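Local coordinates for putative mandelate racemase (Zymomonas mobilis, PDB 2OX4), which binds magnesium and is probably a lyase, perhaps a dehydratase, of the mandelate racemase branch of the enolase superfamily, at residues 7-12 / 382-387; 128-133 / 160-165; 141-146 / 170-175; 324-329 / 368-373. One frame throughout, in Å; residues are numbered along the deposited sequence.

Contact 1: 7-12 / 382-387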
# COMPACT_ATOMS: atom_id res chain seq x y z
N LYS C 7 13.85 39.26 -31.65
CA LYS C 7 12.47 39.72 -31.72
C LYS C 7 11.51 38.56 -31.48
O LYS C 7 11.79 37.42 -31.88
CB LYS C 7 12.16 40.35 -33.09
CG LYS C 7 10.89 41.17 -33.10
CD LYS C 7 10.33 41.34 -34.51
CE LYS C 7 11.16 42.29 -35.33
NZ LYS C 7 10.51 42.60 -36.63
N ILE C 8 10.41 38.86 -30.82
CA ILE C 8 9.36 37.89 -30.55
C ILE C 8 8.04 38.56 -30.89
O ILE C 8 7.74 39.65 -30.39
CB ILE C 8 9.40 37.42 -29.08
CG1 ILE C 8 10.63 36.53 -28.84
CG2 ILE C 8 8.10 36.66 -28.70
CD1 ILE C 8 10.96 36.32 -27.38
N GLU C 9 7.26 37.92 -31.75
CA GLU C 9 5.97 38.47 -32.14
C GLU C 9 4.87 37.50 -31.80
O GLU C 9 4.98 36.31 -32.07
CB GLU C 9 5.95 38.74 -33.64
CG GLU C 9 7.00 39.74 -34.09
CD GLU C 9 7.14 39.74 -35.61
OE1 GLU C 9 7.90 38.91 -36.15
OE2 GLU C 9 6.47 40.56 -36.27
N ILE C 10 3.79 38.01 -31.20
CA ILE C 10 2.72 37.12 -30.73
C ILE C 10 1.41 37.52 -31.40
O ILE C 10 1.03 38.69 -31.36
CB ILE C 10 2.58 37.16 -29.18
CG1 ILE C 10 3.89 36.74 -28.52
CG2 ILE C 10 1.43 36.25 -28.71
CD1 ILE C 10 4.19 37.54 -27.27
N PHE C 11 0.74 36.55 -32.00
CA PHE C 11 -0.49 36.80 -32.76
C PHE C 11 -1.64 36.08 -32.08
O PHE C 11 -1.72 34.85 -32.12
CB PHE C 11 -0.35 36.24 -34.18
CG PHE C 11 0.84 36.77 -34.94
CD1 PHE C 11 2.09 36.18 -34.82
CD2 PHE C 11 0.69 37.86 -35.80
CE1 PHE C 11 3.19 36.67 -35.52
CE2 PHE C 11 1.78 38.36 -36.50
CZ PHE C 11 3.03 37.76 -36.37
N HIS C 12 -2.53 36.84 -31.44
CA HIS C 12 -3.75 36.25 -30.91
C HIS C 12 -4.84 36.48 -31.98
O HIS C 12 -5.42 37.57 -32.09
CB HIS C 12 -4.11 36.87 -29.55
CG HIS C 12 -5.27 36.22 -28.87
ND1 HIS C 12 -5.91 36.77 -27.78
CD2 HIS C 12 -5.92 35.05 -29.13
CE1 HIS C 12 -6.90 35.98 -27.39
NE2 HIS C 12 -6.93 34.93 -28.20
N LYS C 382 -1.14 37.80 -43.83
CA LYS C 382 -2.46 38.26 -43.39
C LYS C 382 -2.58 38.30 -41.86
O LYS C 382 -3.35 39.11 -41.32
CB LYS C 382 -3.55 37.35 -43.95
CG LYS C 382 -4.83 38.09 -44.35
CD LYS C 382 -6.06 37.20 -44.27
CE LYS C 382 -5.82 35.83 -44.89
NZ LYS C 382 -5.71 35.88 -46.38
N LEU C 383 -1.84 37.44 -41.18
CA LEU C 383 -1.91 37.35 -39.72
C LEU C 383 -1.76 38.68 -39.01
O LEU C 383 -2.43 38.92 -38.02
CB LEU C 383 -0.88 36.36 -39.17
CG LEU C 383 -1.60 35.12 -38.65
CD1 LEU C 383 -1.86 34.18 -39.82
CD2 LEU C 383 -0.77 34.46 -37.58
N TYR C 384 -0.91 39.56 -39.55
CA TYR C 384 -0.68 40.88 -38.98
C TYR C 384 -1.95 41.73 -38.94
O TYR C 384 -2.12 42.58 -38.07
CB TYR C 384 0.44 41.60 -39.74
CG TYR C 384 1.80 40.98 -39.54
CD1 TYR C 384 2.23 39.89 -40.33
CD2 TYR C 384 2.66 41.45 -38.54
CE1 TYR C 384 3.48 39.31 -40.12
CE2 TYR C 384 3.91 40.87 -38.34
CZ TYR C 384 4.31 39.81 -39.13
OH TYR C 384 5.55 39.24 -38.91
N GLN C 385 -2.85 41.48 -39.88
CA GLN C 385 -4.08 42.27 -40.00
C GLN C 385 -5.28 41.63 -39.31
O GLN C 385 -6.30 42.29 -39.09
CB GLN C 385 -4.39 42.53 -41.48
CG GLN C 385 -3.67 43.74 -42.07
CD GLN C 385 -3.95 45.03 -41.31
OE1 GLN C 385 -3.10 45.52 -40.56
NE2 GLN C 385 -5.14 45.59 -41.49
N ILE C 386 -5.18 40.35 -38.97
CA ILE C 386 -6.32 39.61 -38.41
C ILE C 386 -6.01 39.06 -37.00
O ILE C 386 -6.61 38.07 -36.57
CB ILE C 386 -6.84 38.50 -39.35
CG1 ILE C 386 -5.75 37.44 -39.62
CG2 ILE C 386 -7.38 39.09 -40.67
CD1 ILE C 386 -6.33 36.12 -40.08
N SER C 387 -5.09 39.72 -36.31
CA SER C 387 -4.67 39.30 -34.97
C SER C 387 -4.54 40.51 -34.04
O SER C 387 -4.22 41.62 -34.49
CB SER C 387 -3.32 38.56 -35.02
OG SER C 387 -3.34 37.49 -35.95

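Contact 2: 128-133 / 160-165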
# COMPACT_ATOMS: atom_id res chain seq x y z
N VAL C 128 -4.11 7.80 -39.52
CA VAL C 128 -4.87 8.98 -39.12
C VAL C 128 -6.32 8.62 -38.84
O VAL C 128 -6.89 7.75 -39.51
CB VAL C 128 -4.82 10.09 -40.22
CG1 VAL C 128 -5.50 11.35 -39.73
CG2 VAL C 128 -3.38 10.41 -40.64
N TYR C 129 -6.93 9.27 -37.85
CA TYR C 129 -8.38 9.22 -37.69
C TYR C 129 -9.06 10.56 -37.96
O TYR C 129 -8.48 11.63 -37.73
CB TYR C 129 -8.79 8.62 -36.32
CG TYR C 129 -8.58 9.46 -35.06
CD1 TYR C 129 -9.49 10.45 -34.67
CD2 TYR C 129 -7.51 9.20 -34.21
CE1 TYR C 129 -9.30 11.20 -33.51
CE2 TYR C 129 -7.32 9.92 -33.04
CZ TYR C 129 -8.23 10.90 -32.68
OH TYR C 129 -8.03 11.60 -31.51
N ALA C 130 -10.28 10.48 -38.47
CA ALA C 130 -11.11 11.64 -38.70
C ALA C 130 -11.82 12.05 -37.41
O ALA C 130 -12.64 11.29 -36.90
CB ALA C 130 -12.15 11.32 -39.79
N SER C 131 -11.52 13.25 -36.92
CA SER C 131 -11.85 13.64 -35.56
C SER C 131 -13.03 14.60 -35.44
O SER C 131 -13.07 15.64 -36.12
CB SER C 131 -10.65 14.27 -34.87
OG SER C 131 -10.92 14.46 -33.50
N GLN C 132 -13.93 14.26 -34.51
CA GLN C 132 -15.06 15.11 -34.07
C GLN C 132 -16.16 15.14 -35.13
O GLN C 132 -16.54 16.21 -35.61
CB GLN C 132 -14.62 16.53 -33.63
CG GLN C 132 -13.40 16.59 -32.67
CD GLN C 132 -13.66 16.02 -31.27
OE1 GLN C 132 -14.76 15.57 -30.96
NE2 GLN C 132 -12.63 16.05 -30.42
N LEU C 133 -16.64 13.95 -35.49
CA LEU C 133 -17.68 13.78 -36.52
C LEU C 133 -18.98 14.48 -36.17
O LEU C 133 -19.74 14.87 -37.06
CB LEU C 133 -18.00 12.30 -36.74
CG LEU C 133 -16.96 11.29 -37.23
CD1 LEU C 133 -17.62 9.91 -37.27
CD2 LEU C 133 -16.37 11.66 -38.58
N GLU C 160 -13.26 9.02 -47.93
CA GLU C 160 -11.94 9.65 -48.08
C GLU C 160 -10.73 8.77 -47.74
O GLU C 160 -9.59 9.19 -47.93
CB GLU C 160 -11.88 10.99 -47.32
CG GLU C 160 -12.86 12.04 -47.83
CD GLU C 160 -12.77 13.38 -47.09
OE1 GLU C 160 -11.99 13.51 -46.12
OE2 GLU C 160 -13.48 14.32 -47.50
N GLY C 161 -10.97 7.56 -47.26
CA GLY C 161 -9.88 6.61 -46.99
C GLY C 161 -9.47 6.45 -45.53
O GLY C 161 -8.53 5.71 -45.23
N TYR C 162 -10.16 7.14 -44.61
CA TYR C 162 -9.90 6.94 -43.17
C TYR C 162 -10.42 5.57 -42.71
O TYR C 162 -11.51 5.14 -43.11
CB TYR C 162 -10.54 8.05 -42.33
CG TYR C 162 -9.98 9.43 -42.59
CD1 TYR C 162 -8.85 9.90 -41.92
CD2 TYR C 162 -10.59 10.27 -43.53
CE1 TYR C 162 -8.34 11.16 -42.17
CE2 TYR C 162 -10.08 11.54 -43.78
CZ TYR C 162 -8.96 11.97 -43.10
OH TYR C 162 -8.46 13.22 -43.36
N ASP C 163 -9.64 4.88 -41.89
CA ASP C 163 -10.08 3.61 -41.31
C ASP C 163 -10.28 3.73 -39.79
O ASP C 163 -10.27 2.73 -39.07
CB ASP C 163 -9.14 2.46 -41.67
CG ASP C 163 -7.74 2.58 -41.04
OD1 ASP C 163 -7.47 3.50 -40.23
OD2 ASP C 163 -6.89 1.73 -41.36
N ALA C 164 -10.45 4.96 -39.33
CA ALA C 164 -10.80 5.26 -37.95
C ALA C 164 -11.47 6.62 -37.86
O ALA C 164 -11.13 7.55 -38.62
CB ALA C 164 -9.54 5.22 -37.07
N VAL C 165 -12.41 6.73 -36.93
CA VAL C 165 -13.10 7.98 -36.66
C VAL C 165 -13.23 8.21 -35.16
O VAL C 165 -13.21 7.25 -34.38
CB VAL C 165 -14.54 7.97 -37.28
CG1 VAL C 165 -14.48 7.85 -38.81
CG2 VAL C 165 -15.38 6.85 -36.68
O HOH W 1 -6.83 6.10 -41.56

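Contact 3: 141-146 / 170-175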
# COMPACT_ATOMS: atom_id res chain seq x y z
N ARG C 141 -19.00 23.67 -40.28
CA ARG C 141 -19.15 23.19 -38.91
C ARG C 141 -20.60 23.33 -38.46
O ARG C 141 -21.15 24.44 -38.42
CB ARG C 141 -18.23 23.99 -37.98
CG ARG C 141 -18.17 23.47 -36.56
CD ARG C 141 -17.09 24.22 -35.81
NE ARG C 141 -17.15 23.99 -34.37
CZ ARG C 141 -16.21 23.36 -33.67
NH1 ARG C 141 -15.13 22.88 -34.28
NH2 ARG C 141 -16.36 23.21 -32.36
N LYS C 142 -21.22 22.20 -38.15
CA LYS C 142 -22.61 22.16 -37.70
C LYS C 142 -22.84 20.93 -36.84
O LYS C 142 -22.56 19.81 -37.27
CB LYS C 142 -23.58 22.15 -38.88
CG LYS C 142 -24.96 22.69 -38.53
CD LYS C 142 -25.97 22.41 -39.63
CE LYS C 142 -27.38 22.79 -39.19
NZ LYS C 142 -28.41 22.25 -40.12
N SER C 143 -23.35 21.14 -35.63
CA SER C 143 -23.55 20.03 -34.69
C SER C 143 -24.66 19.09 -35.14
O SER C 143 -25.68 19.52 -35.68
CB SER C 143 -23.81 20.56 -33.28
OG SER C 143 -24.88 21.50 -33.27
N LYS C 144 -24.45 17.79 -34.92
CA LYS C 144 -25.41 16.76 -35.36
C LYS C 144 -26.26 16.21 -34.22
O LYS C 144 -25.77 15.97 -33.11
CB LYS C 144 -24.70 15.59 -36.05
CG LYS C 144 -23.71 15.98 -37.14
CD LYS C 144 -24.40 16.64 -38.34
CE LYS C 144 -23.38 17.14 -39.34
NZ LYS C 144 -23.73 18.50 -39.84
N GLY C 145 -27.54 15.98 -34.51
CA GLY C 145 -28.48 15.47 -33.51
C GLY C 145 -29.04 14.10 -33.83
O GLY C 145 -29.18 13.26 -32.95
N ARG C 146 -29.39 13.87 -35.09
CA ARG C 146 -30.05 12.62 -35.46
C ARG C 146 -29.04 11.51 -35.73
O ARG C 146 -27.97 11.75 -36.30
CB ARG C 146 -30.95 12.79 -36.69
CG ARG C 146 -31.91 13.99 -36.66
CD ARG C 146 -32.82 14.03 -35.43
NE ARG C 146 -33.57 12.80 -35.18
CZ ARG C 146 -34.54 12.68 -34.28
NH1 ARG C 146 -34.89 13.72 -33.54
NH2 ARG C 146 -35.17 11.52 -34.12
N LEU C 170 -22.34 11.94 -26.57
CA LEU C 170 -23.16 12.36 -25.41
C LEU C 170 -23.43 13.85 -25.36
O LEU C 170 -24.40 14.27 -24.72
CB LEU C 170 -22.53 11.88 -24.07
CG LEU C 170 -22.41 10.37 -23.86
CD1 LEU C 170 -21.54 10.02 -22.63
CD2 LEU C 170 -23.76 9.68 -23.77
N ALA C 171 -22.60 14.64 -26.03
CA ALA C 171 -22.59 16.09 -25.83
C ALA C 171 -23.89 16.77 -26.27
O ALA C 171 -24.33 17.75 -25.66
CB ALA C 171 -21.42 16.72 -26.54
N HIS C 172 -24.49 16.25 -27.34
CA HIS C 172 -25.64 16.92 -27.97
C HIS C 172 -26.90 16.10 -27.80
O HIS C 172 -26.88 14.87 -27.86
CB HIS C 172 -25.37 17.19 -29.45
CG HIS C 172 -24.15 18.02 -29.68
ND1 HIS C 172 -22.91 17.47 -29.89
CD2 HIS C 172 -23.98 19.36 -29.71
CE1 HIS C 172 -22.02 18.44 -30.05
NE2 HIS C 172 -22.65 19.60 -29.94
N ASP C 173 -28.01 16.81 -27.57
CA ASP C 173 -29.32 16.16 -27.64
C ASP C 173 -29.69 15.83 -29.09
O ASP C 173 -28.93 16.13 -30.01
CB ASP C 173 -30.42 16.98 -26.92
CG ASP C 173 -30.75 18.32 -27.61
OD1 ASP C 173 -31.35 19.18 -26.93
OD2 ASP C 173 -30.43 18.53 -28.80
N ARG C 174 -30.86 15.22 -29.28
CA ARG C 174 -31.29 14.78 -30.61
C ARG C 174 -31.63 15.92 -31.59
O ARG C 174 -31.78 15.68 -32.79
CB ARG C 174 -32.45 13.79 -30.48
CG ARG C 174 -32.05 12.39 -30.04
CD ARG C 174 -33.16 11.42 -30.39
NE ARG C 174 -32.91 10.02 -30.02
CZ ARG C 174 -33.31 9.46 -28.89
NH1 ARG C 174 -33.96 10.19 -27.99
NH2 ARG C 174 -33.07 8.17 -28.64
N ASN C 175 -31.70 17.16 -31.10
CA ASN C 175 -31.72 18.35 -31.97
C ASN C 175 -30.35 18.97 -32.22
O ASN C 175 -30.24 20.02 -32.85
CB ASN C 175 -32.66 19.44 -31.42
CG ASN C 175 -34.04 18.91 -31.08
OD1 ASN C 175 -34.62 19.28 -30.06
ND2 ASN C 175 -34.58 18.05 -31.94

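Contact 4: 324-329 / 368-373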
# COMPACT_ATOMS: atom_id res chain seq x y z
N ALA C 324 0.59 24.02 -35.37
CA ALA C 324 0.38 22.87 -34.48
C ALA C 324 0.38 21.54 -35.22
O ALA C 324 1.01 20.57 -34.78
CB ALA C 324 -0.93 23.04 -33.70
N GLU C 325 -0.33 21.47 -36.35
CA GLU C 325 -0.42 20.17 -37.03
C GLU C 325 0.90 19.70 -37.61
O GLU C 325 1.29 18.53 -37.40
CB GLU C 325 -1.57 20.09 -38.04
CG GLU C 325 -1.80 18.62 -38.49
CD GLU C 325 -3.26 18.25 -38.78
OE1 GLU C 325 -3.97 19.06 -39.41
OE2 GLU C 325 -3.69 17.12 -38.40
N ALA C 326 1.60 20.59 -38.32
CA ALA C 326 2.91 20.26 -38.87
C ALA C 326 3.87 19.82 -37.77
O ALA C 326 4.57 18.82 -37.91
CB ALA C 326 3.50 21.45 -39.64
N ALA C 327 3.89 20.57 -36.66
CA ALA C 327 4.79 20.25 -35.55
C ALA C 327 4.49 18.84 -35.02
O ALA C 327 5.42 18.06 -34.80
CB ALA C 327 4.65 21.28 -34.44
N SER C 328 3.21 18.51 -34.88
CA SER C 328 2.81 17.22 -34.32
C SER C 328 3.30 16.02 -35.14
O SER C 328 3.60 14.97 -34.59
CB SER C 328 1.29 17.14 -34.12
OG SER C 328 0.61 17.04 -35.37
N LEU C 329 3.40 16.18 -36.45
CA LEU C 329 3.84 15.09 -37.31
C LEU C 329 5.30 14.74 -37.06
O LEU C 329 5.69 13.57 -37.10
CB LEU C 329 3.61 15.47 -38.79
CG LEU C 329 2.15 15.79 -39.13
CD1 LEU C 329 2.06 16.39 -40.53
CD2 LEU C 329 1.28 14.55 -39.01
N LYS C 368 2.14 11.87 -44.12
CA LYS C 368 3.60 11.90 -44.15
C LYS C 368 4.13 13.13 -43.42
O LYS C 368 3.50 14.19 -43.47
CB LYS C 368 4.11 11.87 -45.59
CG LYS C 368 4.11 10.48 -46.21
CD LYS C 368 4.44 10.53 -47.70
CE LYS C 368 4.20 9.19 -48.36
NZ LYS C 368 5.16 8.15 -47.90
N VAL C 369 5.27 13.00 -42.76
CA VAL C 369 5.89 14.16 -42.09
C VAL C 369 6.41 15.14 -43.15
O VAL C 369 6.91 14.71 -44.20
CB VAL C 369 7.02 13.71 -41.12
CG1 VAL C 369 8.24 13.18 -41.89
CG2 VAL C 369 7.40 14.84 -40.16
N PRO C 370 6.28 16.47 -42.90
CA PRO C 370 6.98 17.40 -43.80
C PRO C 370 8.49 17.14 -43.87
O PRO C 370 9.10 16.69 -42.90
CB PRO C 370 6.70 18.78 -43.17
CG PRO C 370 5.41 18.58 -42.40
CD PRO C 370 5.50 17.17 -41.87
N GLU C 371 9.07 17.42 -45.04
CA GLU C 371 10.49 17.17 -45.25
C GLU C 371 11.29 18.47 -45.48
O GLU C 371 12.48 18.42 -45.77
CB GLU C 371 10.70 16.21 -46.43
CG GLU C 371 10.09 14.83 -46.26
CD GLU C 371 10.85 13.93 -45.28
OE1 GLU C 371 11.97 14.29 -44.85
OE2 GLU C 371 10.34 12.85 -44.95
N LEU C 372 10.62 19.61 -45.32
CA LEU C 372 11.24 20.93 -45.45
C LEU C 372 12.10 21.18 -44.20
O LEU C 372 11.95 20.48 -43.20
CB LEU C 372 10.16 22.00 -45.57
CG LEU C 372 9.26 21.97 -46.81
CD1 LEU C 372 8.14 23.02 -46.70
CD2 LEU C 372 10.09 22.21 -48.06
N PRO C 373 13.03 22.16 -44.26
CA PRO C 373 13.74 22.53 -43.02
C PRO C 373 12.79 23.01 -41.91
O PRO C 373 11.77 23.64 -42.21
CB PRO C 373 14.67 23.66 -43.46
CG PRO C 373 14.86 23.44 -44.94
CD PRO C 373 13.53 22.93 -45.43

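Contact 1: 7-12 / 382-387
In the N-terminal domain characteristic of the mandelate racemase family, strand 5-13 runs antiparallel between strands 24-30 and 387-393. Residues 382-387, the turn that feeds into strand 387-393, fold over the face of this sheet that carries Glu9 and Phe11. Ile8 and Ile10 on the other face meet helix 48-62.

The aromatic part is a T-shaped stack. The Phe11 ring presents its edge to the face of Tyr384, with the planes at 89° and the ring centroids 5.0 Å apart. Phe11 CE2 stands over the middle of the Tyr384 ring, and its neighbour CZ comes within 3.7 Å of Tyr384 CZ. Tyr389 meets both rings at a slant, so three aromatic groups share the site.

The polar part lies at the rim of the same tyrosine. Glu9 OE2 sits in the plane of the Tyr384 ring at its edge, 3.1 Å from Tyr384 OH, and is hydrogen-bonded to Tyr389 OH. An alanine at Tyr384 would remove the ring face that receives Phe11 and the close approach of the hydroxyl to Glu9, and would probably loosen the turn over Phe11.

The aliphatic part is Leu383: its CD2 lies obliquely to the Phe11 ring, 3.9 Å from Phe11 CB. Where the segments converge, Ser387 CA makes a C-H...O contact of 3.4 Å with His12 O, an oxygen that also accepts from Arg22. The turn is closed internally by Ser387 OG, which donates to a lone pair of Leu383 O at 2.7 Å, in the carbonyl plane.

Contact 2: 128-133 / 160-165
Of the polar atoms that bond across the two segments, Ala164 O is the best held, by one hydrogen bond and one weaker contact. Ala130 N gives it a nearly straight hydrogen bond (3.1 Å, 161° at the hydrogen) from 30° above the carbonyl plane, and Tyr129 CA adds a C-H...O contact of 3.3 Å. One residue on, Val165 CA approaches Ala130 O likewise, and a backbone bond between Ala130 and Lys166 continues the parallel register. Nearer the start of strand 126-131, a water joins Val128 O to Asp163 N.

Tyr162 offers both a face and an edge to strand 126-131. Ala130 CB lies over one face of its ring, 4.1 Å from the centroid in a CH-pi contact, while Val128 CG1 touches the edge at Tyr162 CE1, 3.7 Å away. A serine at Tyr162 would lose both contacts and would probably loosen the packing on this side of Ala130 and Val128. Leu133 CD1 lies 3.6 Å from Val165 CB.

Ala157 of helix 147-159 covers Ala130 and Val165, and a Schellman motif at Gly161 closes the helix's C-terminal end. Strand 126-131, helix 147-159 and strand 164-167 form a beta-alpha-beta crossover, the repeating unit of the enolase-superfamily barrel.

Contact 3: 141-146 / 170-175
Bends at chi2 (-54°) and chi3 (-53°) curl the Arg146 chain back over Arg174, whose own chain runs extended from CG to NE. At His172, CG lies anti to the carbonyl carbon, beside the backbone N, and the ring presents a face to Ser143. Ser143 OG occupies the crowded position between its backbone N and carbonyl carbon, where it is hydrogen-bonded to Gly176 O.

The resulting approach at Ser143 is a CH-pi contact: its CB lies over the imidazole face, 4.0 Å from the centroid of the His172 ring. At the other end, Arg146 CD comes to 3.3 Å from Arg174 O, and Arg174 CD lies above one face of the Arg146 guanidinium, toward its rim. The two guanidinium planes are 35° apart, with Arg146 NH2 and Arg174 NE separated by 4.9 Å. This proximity of like charges is probably eased by the salt bridges of Arg174 to Glu190 and Glu197 on helix 189-206.

These are the loops that follow the first two strands of the modified TIM barrel, (beta/alpha)7beta, of the enolase superfamily, and Arg146 is the N-cap residue of helix 147-159.

No hydrogen bond crosses between the segments. Their backbones instead meet through reciprocal C-H...O contacts, Gly145 CA to Arg174 O at 3.4 Å and Arg174 CA to Gly145 O at 3.5 Å. A beta carbon on Gly145 would fall 2.3 Å from Arg174 O, a clash. Arg198 spans the two loops, bonding Gly145 O through NH2 and His172 O through NH1.

Contact 4: 324-329 / 368-373
No aromatic ring or charged plane carries this contact; the one ring taking part is the puckered pyrrolidine of Pro370, which is met at its CD and CG corners. Leu329 CD1 comes to 3.8 Å from Pro370 CD, the two side chains crossing at about a right angle, and Ala326 CB lies more loosely at 4.4 Å from Pro370 CG. Leu329 gets there with CG anti to its carbonyl carbon (chi1 -59°) and CD1 anti to its CA (chi2 170°), an extended shape that also carries CD1 to 3.9 Å from Lys368 O.

Val369 meets Leu329 closer to the backbone. With CG2 anti to its backbone N, that methyl rests 3.7 Å from Leu329 O and 4.1 Å from Leu329 CB. The meeting is wholly van der Waals, with no hydrogen bond between the segments. Within the helix, Ser328 OG donates to a lone pair of Glu325 O at 2.6 Å, and Leu329 N bonds to the same oxygen.

Val369 and Pro370 extend the contact along helix 322-333 to His330, and Val369 also to Ile333. That helix precedes barrel strand 341-344, and Leu329 reaches both His341 of that strand and Tyr367 of strand 366-367.

Contacts 2 and 3 belong to the same corner of the barrel: their segments alternate along the chain, their centres are 18 Å apart, and Leu133 O lies 4.1 Å from Lys144 CG. Contact 2 is closer to the metal site of Glu215, Glu241 and Glu267. The side chain of Tyr129 is about 7 Å from the magnesium ion and about 4 Å from that of Glu241, whereas the His172 side chain of contact 3 is about 12 Å from the ion. Contact 4 comes within about 6 Å of contact 2, nearest atoms, without touching. Along the chain the other three are nested inside the loop closed by contact 1, whose nearest atoms are about 11 Å from contact 4.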